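Local atomic coordinates of glutathione S-transferase (Agrobacterium tumefaciens, PDB entry 2YCD), a protein that probably conjugates glutathione to electrophilic compounds, as a bacterial glutathione transferase of a novel class with a likely part in herbicide detoxification. Residues A117-I122 with I182-R187; V38-E43 with A177-I182; K155-L160 with K195-L200. One frame throughout, in Å; residues are numbered along the deposited sequence. Where two conformers were deposited one is given.

Contact 1: A117-I122 with I182-R187. With GTB (S-(p-nitrobenzyl)glutathione), chain B; GTB (S-(p-nitrobenzyl)glutathione), chain C.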
loop_
_atom_site.group_PDB
_atom_site.type_symbol
_atom_site.label_atom_id
_atom_site.label_comp_id
_atom_site.label_asym_id
_atom_site.label_seq_id
_atom_site.Cartn_x
_atom_site.Cartn_y
_atom_site.Cartn_z
ATOM N N ALA A 117 0.875 6.657 -0.808
ATOM C CA ALA A 117 -0.238 7.305 -0.113
ATOM C C ALA A 117 -1.588 6.934 -0.717
ATOM O O ALA A 117 -2.560 6.713 0.006
ATOM C CB ALA A 117 -0.066 8.814 -0.117
ATOM N N ALA A 118 -1.662 6.881 -2.037
ATOM C CA ALA A 118 -2.898 6.462 -2.688
ATOM C C ALA A 118 -3.332 5.112 -2.143
ATOM O O ALA A 118 -4.511 4.901 -1.861
ATOM C CB ALA A 118 -2.703 6.381 -4.219
ATOM N N LEU A 119 -2.399 4.169 -2.044
ATOM C CA LEU A 119 -2.761 2.783 -1.712
ATOM C C LEU A 119 -2.761 2.470 -0.223
ATOM O O LEU A 119 -3.462 1.534 0.186
ATOM C CB LEU A 119 -1.823 1.803 -2.438
ATOM C CG LEU A 119 -1.785 1.941 -3.964
ATOM C CD1 LEU A 119 -1.042 0.747 -4.580
ATOM C CD2 LEU A 119 -3.154 2.100 -4.571
ATOM N N ASN A 120 -2.012 3.236 0.588
ATOM C CA ASN A 120 -1.796 2.877 1.991
ATOM C C ASN A 120 -2.331 3.908 2.994
ATOM O O ASN A 120 -2.288 3.674 4.204
ATOM C CB ASN A 120 -0.292 2.594 2.239
ATOM C CG ASN A 120 -0.028 1.726 3.477
ATOM O OD1 ASN A 120 -0.624 0.661 3.649
ATOM N ND2 ASN A 120 0.888 2.162 4.315
ATOM N N THR A 121 -2.794 5.050 2.498
ATOM C CA THR A 121 -3.463 6.043 3.339
ATOM C C THR A 121 -4.888 6.328 2.829
ATOM O O THR A 121 -5.875 6.191 3.583
ATOM C CB THR A 121 -2.622 7.323 3.473
ATOM O OG1 THR A 121 -1.429 7.020 4.214
ATOM C CG2 THR A 121 -3.388 8.427 4.211
ATOM N N ILE A 122 -5.026 6.695 1.559
ATOM C CA ILE A 122 -6.361 7.018 1.032
ATOM C C ILE A 122 -7.217 5.757 0.800
ATOM O O ILE A 122 -8.358 5.668 1.276
ATOM C CB ILE A 122 -6.244 7.848 -0.264
ATOM C CG1 ILE A 122 -5.562 9.193 0.013
ATOM C CG2 ILE A 122 -7.639 8.104 -0.885
ATOM C CD1 ILE A 122 -6.284 10.076 1.060
ATOM N N ILE A 182 -6.252 8.494 -8.659
ATOM C CA ILE A 182 -7.532 8.670 -9.326
ATOM C C ILE A 182 -8.320 7.366 -9.385
ATOM O O ILE A 182 -9.528 7.353 -9.168
ATOM C CB ILE A 182 -7.351 9.357 -10.684
ATOM C CG1 ILE A 182 -6.974 10.817 -10.423
ATOM C CG2 ILE A 182 -8.649 9.293 -11.521
ATOM C CD1 ILE A 182 -6.491 11.591 -11.648
ATOM N N CYS A 183 -7.652 6.246 -9.650
ATOM C CA CYS A 183 -8.379 4.979 -9.673
ATOM C C CYS A 183 -8.948 4.620 -8.299
ATOM O O CYS A 183 -10.057 4.081 -8.220
ATOM C CB CYS A 183 -7.515 3.847 -10.235
ATOM S SG CYS A 183 -7.176 3.988 -12.020
ATOM N N VAL A 184 -8.215 4.950 -7.240
ATOM C CA VAL A 184 -8.716 4.764 -5.868
ATOM C C VAL A 184 -9.940 5.673 -5.612
ATOM O O VAL A 184 -10.995 5.219 -5.133
ATOM C CB VAL A 184 -7.553 5.001 -4.835
ATOM C CG1 VAL A 184 -8.073 5.311 -3.436
ATOM C CG2 VAL A 184 -6.577 3.792 -4.823
ATOM N N LEU A 185 -9.816 6.953 -5.940
ATOM C CA LEU A 185 -10.897 7.908 -5.681
ATOM C C LEU A 185 -12.162 7.566 -6.459
ATOM O O LEU A 185 -13.270 7.834 -5.981
ATOM C CB LEU A 185 -10.448 9.333 -6.022
ATOM C CG LEU A 185 -9.425 9.949 -5.066
ATOM C CD1 LEU A 185 -8.896 11.246 -5.641
ATOM C CD2 LEU A 185 -10.035 10.183 -3.694
ATOM N N ARG A 186 -12.013 6.976 -7.640
ATOM C CA ARG A 186 -13.180 6.596 -8.430
ATOM C C ARG A 186 -14.086 5.586 -7.741
ATOM O O ARG A 186 -15.254 5.485 -8.108
ATOM C CB ARG A 186 -12.780 6.109 -9.828
ATOM C CG ARG A 186 -12.318 7.233 -10.757
ATOM C CD ARG A 186 -12.299 6.769 -12.250
ATOM N NE ARG A 186 -13.653 6.388 -12.678
ATOM C CZ ARG A 186 -14.018 5.215 -13.198
ATOM N NH1 ARG A 186 -13.133 4.270 -13.433
ATOM N NH2 ARG A 186 -15.300 4.996 -13.509
ATOM N N ARG A 187 -13.567 4.858 -6.742
ATOM C CA ARG A 187 -14.433 3.965 -5.966
ATOM C C ARG A 187 -15.507 4.715 -5.190
ATOM O O ARG A 187 -16.468 4.111 -4.718
ATOM C CB ARG A 187 -13.600 3.079 -5.042
ATOM C CG ARG A 187 -12.663 2.199 -5.841
ATOM C CD ARG A 187 -11.908 1.227 -4.985
ATOM N NE ARG A 187 -12.750 0.103 -4.595
ATOM C CZ ARG A 187 -12.303 -1.132 -4.406
ATOM N NH1 ARG A 187 -11.013 -1.413 -4.569
ATOM N NH2 ARG A 187 -13.146 -2.079 -4.033
HETATM N N1 GTB B . 0.380 4.960 5.270
HETATM C CA1 GTB B . 1.100 5.617 6.370
HETATM C C1 GTB B . 2.512 5.095 6.451
HETATM O O11 GTB B . 2.686 3.879 6.223
HETATM O O12 GTB B . 3.442 5.880 6.755
HETATM C CB1 GTB B . 0.316 5.385 7.672
HETATM C CG1 GTB B . 0.934 6.162 8.832
HETATM C CD1 GTB B . 0.245 5.857 10.148
HETATM O OE1 GTB B . -0.714 5.085 10.172
HETATM N N2 GTB B . 0.752 6.451 11.227
HETATM C CA2 GTB B . 0.202 6.238 12.567
HETATM C C2 GTB B . -0.103 7.533 13.255
HETATM O O2 GTB B . 0.609 8.525 13.114
HETATM C CB2 GTB B . 1.280 5.570 13.443
HETATM S SG2 GTB B . 1.708 3.931 12.965
HETATM N N3 GTB B . -1.180 7.532 14.044
HETATM C CA3 GTB B . -1.611 8.661 14.851
HETATM C C3 GTB B . -2.871 9.315 14.363
HETATM O O31 GTB B . -3.494 8.813 13.408
HETATM O O32 GTB B . -3.225 10.356 14.964
HETATM C "C'" GTB B . 0.278 2.940 13.276
HETATM C "C1'" GTB B . 0.329 2.253 14.616
HETATM C "C2'" GTB B . -0.268 2.839 15.720
HETATM C "C3'" GTB B . -0.224 2.194 16.955
HETATM C "C4'" GTB B . 0.416 0.962 17.074
HETATM N N41 GTB B . 0.452 0.306 18.319
HETATM O O41 GTB B . 0.915 -0.828 18.425
HETATM O O42 GTB B . -0.000 0.876 19.293
HETATM C "C5'" GTB B . 1.004 0.378 15.961
HETATM C "C6'" GTB B . 0.958 1.019 14.726
HETATM N N1 GTB C . -3.125 -5.539 -3.476
HETATM C CA1 GTB C . -3.655 -6.156 -4.700
HETATM C C1 GTB C . -3.371 -5.276 -5.890
HETATM O O11 GTB C . -3.454 -4.041 -5.721
HETATM O O12 GTB C . -3.082 -5.804 -6.990
HETATM C CB1 GTB C . -5.159 -6.407 -4.505
HETATM C CG1 GTB C . -5.746 -7.177 -5.685
HETATM C CD1 GTB C . -7.249 -7.334 -5.568
HETATM O OE1 GTB C . -7.835 -6.888 -4.581
HETATM N N2 GTB C . -7.856 -7.949 -6.581
HETATM C CA2 GTB C . -9.305 -8.158 -6.615
HETATM C C2 GTB C . -9.654 -9.591 -6.874
HETATM O O2 GTB C . -8.989 -10.293 -7.633
HETATM C CB2 GTB C . -9.888 -7.386 -7.814
HETATM S SG2 GTB C . -9.779 -5.633 -7.687
HETATM N N3 GTB C . -10.741 -10.046 -6.248
HETATM C CA3 GTB C . -11.289 -11.382 -6.415
HETATM C C3 GTB C . -11.120 -12.266 -5.214
HETATM O O31 GTB C . -10.639 -11.794 -4.166
HETATM O O32 GTB C . -11.483 -13.458 -5.347
HETATM C "C'" GTB C . -10.852 -5.170 -6.361
HETATM C "C1'" GTB C . -12.221 -4.761 -6.840
HETATM C "C2'" GTB C . -13.248 -5.690 -6.881
HETATM C "C3'" GTB C . -14.514 -5.302 -7.317
HETATM C "C4'" GTB C . -14.744 -3.984 -7.705
HETATM N N41 GTB C . -16.025 -3.590 -8.136
HETATM O O41 GTB C . -16.278 -2.413 -8.379
HETATM O O42 GTB C . -16.889 -4.438 -8.249
HETATM C "C5'" GTB C . -13.711 -3.058 -7.651
HETATM C "C6'" GTB C . -12.447 -3.442 -7.213
#

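Contact 2: V38-E43 with A177-I182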
loop_
_atom_site.group_PDB
_atom_site.type_symbol
_atom_site.label_atom_id
_atom_site.label_comp_id
_atom_site.label_asym_id
_atom_site.label_seq_id
_atom_site.Cartn_x
_atom_site.Cartn_y
_atom_site.Cartn_z
ATOM N N VAL A 38 -3.332 -0.430 -14.196
ATOM C CA VAL A 38 -2.304 -1.048 -15.028
ATOM C C VAL A 38 -2.541 -0.744 -16.525
ATOM O O VAL A 38 -1.616 -0.357 -17.232
ATOM C CB VAL A 38 -2.269 -2.573 -14.777
ATOM C CG1 VAL A 38 -1.301 -3.250 -15.749
ATOM C CG2 VAL A 38 -1.871 -2.862 -13.317
ATOM N N ARG A 39 -3.766 -0.949 -17.005
ATOM C CA ARG A 39 -4.126 -0.623 -18.386
ATOM C C ARG A 39 -3.834 0.844 -18.679
ATOM O O ARG A 39 -3.302 1.183 -19.751
ATOM C CB ARG A 39 -5.611 -0.891 -18.618
ATOM C CG ARG A 39 -6.042 -2.356 -18.559
ATOM C CD ARG A 39 -7.555 -2.385 -18.758
ATOM N NE ARG A 39 -8.181 -3.708 -18.822
ATOM C CZ ARG A 39 -8.321 -4.399 -19.953
ATOM N NH1 ARG A 39 -7.769 -3.973 -21.090
ATOM N NH2 ARG A 39 -8.967 -5.554 -19.934
ATOM N N TRP A 40 -4.221 1.724 -17.765
ATOM C CA TRP A 40 -4.013 3.153 -17.953
ATOM C C TRP A 40 -2.515 3.490 -18.045
ATOM O O TRP A 40 -2.078 4.233 -18.948
ATOM C CB TRP A 40 -4.728 3.892 -16.810
ATOM C CG TRP A 40 -4.741 5.415 -16.897
ATOM C CD1 TRP A 40 -4.250 6.202 -17.920
ATOM C CD2 TRP A 40 -5.281 6.314 -15.923
ATOM N NE1 TRP A 40 -4.452 7.540 -17.621
ATOM C CE2 TRP A 40 -5.070 7.632 -16.399
ATOM C CE3 TRP A 40 -5.894 6.130 -14.672
ATOM C CZ2 TRP A 40 -5.470 8.764 -15.672
ATOM C CZ3 TRP A 40 -6.301 7.252 -13.954
ATOM C CH2 TRP A 40 -6.090 8.557 -14.459
ATOM N N ALA A 41 -1.698 2.909 -17.168
ATOM C CA ALA A 41 -0.258 3.122 -17.246
ATOM C C ALA A 41 0.312 2.670 -18.592
ATOM O O ALA A 41 1.131 3.379 -19.209
ATOM C CB ALA A 41 0.454 2.415 -16.087
ATOM N N LEU A 42 -0.073 1.474 -19.035
ATOM C CA LEU A 42 0.384 0.981 -20.347
ATOM C C LEU A 42 -0.027 1.917 -21.481
ATOM O O LEU A 42 0.770 2.192 -22.381
ATOM C CB LEU A 42 -0.122 -0.446 -20.592
ATOM C CG LEU A 42 0.461 -1.496 -19.634
ATOM C CD1 LEU A 42 -0.379 -2.767 -19.615
ATOM C CD2 LEU A 42 1.920 -1.814 -19.991
ATOM N N GLU A 43 -1.256 2.419 -21.438
ATOM C CA GLU A 43 -1.694 3.353 -22.475
ATOM C C GLU A 43 -0.962 4.698 -22.430
ATOM O O GLU A 43 -0.671 5.274 -23.488
ATOM C CB GLU A 43 -3.208 3.533 -22.419
ATOM C CG GLU A 43 -3.995 2.288 -22.891
ATOM C CD GLU A 43 -3.831 2.022 -24.378
ATOM O OE1 GLU A 43 -3.283 2.876 -25.097
ATOM O OE2 GLU A 43 -4.268 0.938 -24.823
ATOM N N ALA A 177 1.605 8.431 -9.752
ATOM C CA ALA A 177 0.851 8.679 -8.526
ATOM C C ALA A 177 -0.589 9.070 -8.847
ATOM O O ALA A 177 -1.524 8.678 -8.141
ATOM C CB ALA A 177 1.527 9.764 -7.660
ATOM N N ASP A 178 -0.771 9.865 -9.905
ATOM C CA ASP A 178 -2.115 10.285 -10.257
ATOM C C ASP A 178 -2.942 9.118 -10.772
ATOM O O ASP A 178 -4.137 9.029 -10.486
ATOM C CB ASP A 178 -2.093 11.449 -11.263
ATOM C CG ASP A 178 -1.304 12.628 -10.750
ATOM O OD1 ASP A 178 -1.733 13.270 -9.762
ATOM O OD2 ASP A 178 -0.240 12.878 -11.342
ATOM N N ILE A 179 -2.316 8.221 -11.523
ATOM C CA ILE A 179 -3.030 7.022 -11.971
ATOM C C ILE A 179 -3.579 6.258 -10.763
ATOM O O ILE A 179 -4.776 5.928 -10.704
ATOM C CB ILE A 179 -2.129 6.114 -12.815
ATOM C CG1 ILE A 179 -1.773 6.796 -14.152
ATOM C CG2 ILE A 179 -2.788 4.734 -13.016
ATOM C CD1 ILE A 179 -0.873 5.930 -15.057
ATOM N N LEU A 180 -2.715 5.977 -9.791
ATOM C CA LEU A 180 -3.150 5.190 -8.634
ATOM C C LEU A 180 -4.166 5.943 -7.782
ATOM O O LEU A 180 -5.192 5.376 -7.350
ATOM C CB LEU A 180 -1.948 4.755 -7.792
ATOM C CG LEU A 180 -1.000 3.770 -8.492
ATOM C CD1 LEU A 180 0.249 3.569 -7.641
ATOM C CD2 LEU A 180 -1.689 2.424 -8.800
ATOM N N MET A 181 -3.926 7.237 -7.572
ATOM C CA MET A 181 -4.830 8.021 -6.734
ATOM C C MET A 181 -6.214 8.208 -7.366
ATOM O O MET A 181 -7.235 8.074 -6.676
ATOM C CB MET A 181 -4.218 9.390 -6.419
ATOM C CG MET A 181 -5.046 10.221 -5.413
ATOM S SD MET A 181 -4.987 9.565 -3.723
ATOM C CE MET A 181 -3.344 10.101 -3.216
ATOM N N ILE A 182 -6.252 8.494 -8.659
ATOM C CA ILE A 182 -7.532 8.670 -9.326
ATOM C C ILE A 182 -8.320 7.366 -9.385
ATOM O O ILE A 182 -9.528 7.353 -9.168
ATOM C CB ILE A 182 -7.351 9.357 -10.684
ATOM C CG1 ILE A 182 -6.974 10.817 -10.423
ATOM C CG2 ILE A 182 -8.649 9.293 -11.521
ATOM C CD1 ILE A 182 -6.491 11.591 -11.648
#

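Contact 3: K155-L160 with K195-L200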
loop_
_atom_site.group_PDB
_atom_site.type_symbol
_atom_site.label_atom_id
_atom_site.label_comp_id
_atom_site.label_asym_id
_atom_site.label_seq_id
_atom_site.Cartn_x
_atom_site.Cartn_y
_atom_site.Cartn_z
ATOM N N LYS A 155 -12.566 12.999 6.986
ATOM C CA LYS A 155 -11.356 13.611 7.521
ATOM C C LYS A 155 -10.163 13.455 6.555
ATOM O O LYS A 155 -9.438 14.409 6.293
ATOM C CB LYS A 155 -11.053 13.029 8.906
ATOM C CG LYS A 155 -9.799 13.585 9.551
ATOM C CD LYS A 155 -9.689 13.135 11.000
ATOM C CE LYS A 155 -8.442 13.710 11.666
ATOM N NZ LYS A 155 -7.180 13.150 11.095
ATOM N N ARG A 156 -9.969 12.253 6.017
ATOM C CA ARG A 156 -8.891 12.028 5.050
ATOM C C ARG A 156 -9.098 12.810 3.753
ATOM O O ARG A 156 -8.138 13.312 3.171
ATOM C CB ARG A 156 -8.750 10.535 4.730
ATOM C CG ARG A 156 -8.181 9.726 5.867
ATOM C CD ARG A 156 -6.680 9.960 6.061
ATOM N NE ARG A 156 -6.199 9.146 7.167
ATOM C CZ ARG A 156 -5.818 9.612 8.350
ATOM N NH1 ARG A 156 -5.829 10.914 8.606
ATOM N NH2 ARG A 156 -5.406 8.758 9.283
ATOM N N LEU A 157 -10.344 12.922 3.295
ATOM C CA LEU A 157 -10.634 13.714 2.110
ATOM C C LEU A 157 -10.429 15.217 2.358
ATOM O O LEU A 157 -9.919 15.917 1.495
ATOM C CB LEU A 157 -12.048 13.432 1.578
ATOM C CG LEU A 157 -12.312 11.987 1.115
ATOM C CD1 LEU A 157 -13.755 11.809 0.675
ATOM C CD2 LEU A 157 -11.391 11.578 -0.035
ATOM N N ASP A 158 -10.798 15.679 3.552
ATOM C CA ASP A 158 -10.487 17.059 3.967
ATOM C C ASP A 158 -8.986 17.292 3.836
ATOM O O ASP A 158 -8.543 18.277 3.265
ATOM C CB ASP A 158 -10.860 17.330 5.435
ATOM C CG ASP A 158 -12.364 17.407 5.684
ATOM O OD1 ASP A 158 -13.151 17.579 4.727
ATOM O OD2 ASP A 158 -12.748 17.302 6.875
ATOM N N GLU A 159 -8.196 16.373 4.388
ATOM C CA GLU A 159 -6.742 16.500 4.365
ATOM C C GLU A 159 -6.168 16.481 2.942
ATOM O O GLU A 159 -5.303 17.295 2.581
ATOM C CB GLU A 159 -6.117 15.399 5.238
ATOM C CG GLU A 159 -6.377 15.639 6.738
ATOM C CD GLU A 159 -6.376 14.380 7.589
ATOM O OE1 GLU A 159 -6.160 13.261 7.075
ATOM O OE2 GLU A 159 -6.591 14.495 8.812
ATOM N N LEU A 160 -6.645 15.551 2.119
ATOM C CA LEU A 160 -6.165 15.458 0.750
ATOM C C LEU A 160 -6.528 16.703 -0.064
ATOM O O LEU A 160 -5.731 17.214 -0.853
ATOM C CB LEU A 160 -6.752 14.207 0.074
ATOM C CG LEU A 160 -6.297 13.972 -1.369
ATOM C CD1 LEU A 160 -4.797 13.726 -1.446
ATOM C CD2 LEU A 160 -7.060 12.804 -2.005
ATOM N N LYS A 195 -18.717 15.038 -4.585
ATOM C CA LYS A 195 -19.383 16.293 -4.938
ATOM C C LYS A 195 -19.146 17.356 -3.863
ATOM O O LYS A 195 -19.206 18.553 -4.139
ATOM C CB LYS A 195 -20.884 16.072 -5.159
ATOM C CG LYS A 195 -21.208 15.090 -6.285
ATOM C CD LYS A 195 -22.680 14.698 -6.283
ATOM C CE LYS A 195 -23.580 15.883 -6.606
ATOM N NZ LYS A 195 -25.005 15.474 -6.758
ATOM N N ASP A 196 -18.863 16.918 -2.640
ATOM C CA ASP A 196 -18.593 17.845 -1.550
ATOM C C ASP A 196 -17.132 18.285 -1.491
ATOM O O ASP A 196 -16.752 19.064 -0.623
ATOM C CB ASP A 196 -19.019 17.241 -0.209
ATOM C CG ASP A 196 -20.523 17.145 -0.073
ATOM O OD1 ASP A 196 -21.215 18.080 -0.532
ATOM O OD2 ASP A 196 -21.011 16.138 0.483
ATOM N N TYR A 197 -16.325 17.788 -2.428
ATOM C CA TYR A 197 -14.912 18.137 -2.498
ATOM C C TYR A 197 -14.563 18.593 -3.912
ATOM O O TYR A 197 -13.993 17.838 -4.707
ATOM C CB TYR A 197 -14.042 16.942 -2.079
ATOM C CG TYR A 197 -14.244 16.580 -0.627
ATOM C CD1 TYR A 197 -15.230 15.679 -0.248
ATOM C CD2 TYR A 197 -13.461 17.153 0.367
ATOM C CE1 TYR A 197 -15.441 15.365 1.069
ATOM C CE2 TYR A 197 -13.654 16.841 1.695
ATOM C CZ TYR A 197 -14.643 15.951 2.045
ATOM O OH TYR A 197 -14.832 15.645 3.365
ATOM N N GLY A 198 -14.917 19.833 -4.232
ATOM C CA GLY A 198 -14.848 20.312 -5.595
ATOM C C GLY A 198 -13.506 20.077 -6.263
ATOM O O GLY A 198 -13.465 19.679 -7.426
ATOM N N ASN A 199 -12.405 20.334 -5.553
ATOM C CA ASN A 199 -11.101 20.169 -6.188
ATOM C C ASN A 199 -10.741 18.694 -6.422
ATOM O O ASN A 199 -10.100 18.376 -7.407
ATOM C CB ASN A 199 -9.972 20.978 -5.499
ATOM C CG ASN A 199 -9.562 20.424 -4.143
ATOM O OD1 ASN A 199 -10.315 19.716 -3.477
ATOM N ND2 ASN A 199 -8.377 20.801 -3.710
ATOM N N LEU A 200 -11.207 17.804 -5.550
ATOM C CA LEU A 200 -10.984 16.370 -5.768
ATOM C C LEU A 200 -11.802 15.834 -6.933
ATOM O O LEU A 200 -11.300 15.038 -7.741
ATOM C CB LEU A 200 -11.268 15.579 -4.486
ATOM C CG LEU A 200 -10.421 15.894 -3.247
ATOM C CD1 LEU A 200 -10.749 14.898 -2.157
ATOM C CD2 LEU A 200 -8.935 15.894 -3.542
#

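Contact 1: A117-I122 with I182-R187
Thr121 OG1 is gripped from two directions: it accepts a hydrogen bond from N1 of the chain B S-(p-nitrobenzyl)glutathione at 2.9 Å, and it is also hydrogen-bonded to Glu85 of the second subunit. Because OG1 stands anti to the carbonyl carbon (chi1 -67°), it reaches the ligand amine beside the backbone carbonyl of Asn120, whose O takes a second, weak bond from N1. The glutamate would be expected to favour the charged form of that amine. The turn that offers both oxygens is widened, since Ala117 O accepts from Thr121 N and, in pi-helical fashion, from Ile122 N.

Away from the ligand amine, the same turn packs on 182-187 without a hydrogen bond, by apolar side chains and the backbone oxygen of Ala118. Val184 carries most of this packing. Its CG1 lies anti to the backbone N (chi1 160°), so that the two methyls fork around Ala118 O, with CG2 3.8 Å from that oxygen. CG2 goes on to meet Leu119 CD2 at 3.8 Å, while CG1 crosses obliquely to Ile122 CG2, also at 3.8 Å. The same Ile122 methyl lies 4.2 Å from Leu185 CD2, which flanks the Val184 fork.

Further along, over one face of the Arg187 guanidinium stands C6' of the nitrobenzyl ring of the chain C ligand, 3.2 Å above the plane and toward the rim. One ligand thus meets 117-122 and the other Arg187 of 182-187, an arrangement characteristic of the glutathione transferase dimer, whose helical domain contributes both to its own pocket and to the glutathione site across the subunit interface.

Contact 2: V38-E43 with A177-I182
The thioredoxin-like N-terminal domain of a glutathione transferase meets its helical C-terminal domain here, through two nearly antiparallel helices. The segments 38-43 and 177-182 run 152° apart in direction, with axes 9.9 Å from each other, and Ile179 bridges the gap.

From its CB, which already lies 4.2 Å from Trp40 CE3, the side chain divides over the indole. The branch methyl CG2, anti to the backbone N, settles on Trp40 CE3 at 3.8 Å. CG1 takes the other position, anti to the carbonyl carbon, and hangs over the six-membered ring as a CH-pi donor, 4.1 Å from the centroid and 16° off the normal. With chi2 extended, CD1 then clears the indole and lands on the backbone of the opposing helix, 3.6 Å from Ala41 CA and a little farther from the methyl of Ala41.

Trp40 is turned to receive all this: its CG stands anti to the backbone N (chi1 -174°), which sends the ring across the interface. Its pyrrole end faces elsewhere, NE1 bonding to Glu44 one turn along its own helix, and Phe213 meets the ring edge-to-face. Asp178 directs its carboxylate away from Trp40, to Tyr203 and to the backbone nitrogens of Leu170 and Ser175, tying down the start of helix 176-185.

One turn after Asp178, Ile182 approaches the indole not over the face but near its plane, crossing it at about a right angle, with CG2 3.9 Å from Trp40 CZ3.

Contact 3: K155-L160 with K195-L200
Helix 142-164 of the glutathione transferase C-terminal domain carries on its flank the first turn of helix 198-208, and Tyr197, the N-cap residue of that later helix, is the main link. Its CG is anti to the carbonyl carbon and its ring turned squarely (chi2 89°), so the phenol reaches across to 155-160. Leu157 comes up at about a right angle with CB over one face and CD1 near Tyr197 CE1: CB lies 3.8 Å from the ring centroid, a CH-pi contact displaced toward the hydroxyl end, with Tyr197 CZ as the nearest ring atom.

The hydroxyl donates to Asp158 OD1 at 2.9 Å. OD1 lies in the plane of the phenol, at its edge and only 3.2 Å from Tyr197 CE2, yet the hydroxyl meets it from above the carboxylate plane, 49° out of it. The bond sits at the exposed margin of the contact, with the leucines buried behind it.

There Leu200 spreads two methyls over two residues of the other helix. CD1 touches Leu157 CD2 at 4.0 Å, and CD2 rests 3.9 Å from Leu160 CG, whose own chain leaves the backbone with CG anti to N.

Elsewhere on 155-160, Glu159 holds one cation on each oxygen, both through syn lone pairs: Lys155 NZ on OE2 at 2.7 Å and Arg156 NH1 on OE1 at 2.8 Å. Arg156 lies against Thr121 of helix 105-135 and Gln72 of the second subunit. Asn199 adds bonds to Ser161 and Gly165, the latter just past the end of helix 142-164, and Leu160 reaches Trp114 of helix 105-135.

The three contacts form a chain through the subunit: contact 1 lies in the middle, its centre 11 Å from that of contact 2 and 12 Å from that of contact 3, while the outer two are 20 Å apart. Contacts 1 and 2 share helix 176-185 and Ile182. Along the sequence the segments interleave, 38-43, 117-122, 155-160, 177-182, 182-187, 195-200, so each pair of contacts crosses. Packing is continuous: Cys183 SG touches Trp40 CE3, Leu185 CD2 meets Leu157 CD2, and Met181 SD meets Leu160 CD2. Helix 176-185 thus joins the thioredoxin-like domain to the helical bundle, while contacts 1 and 3 also reach the second subunit.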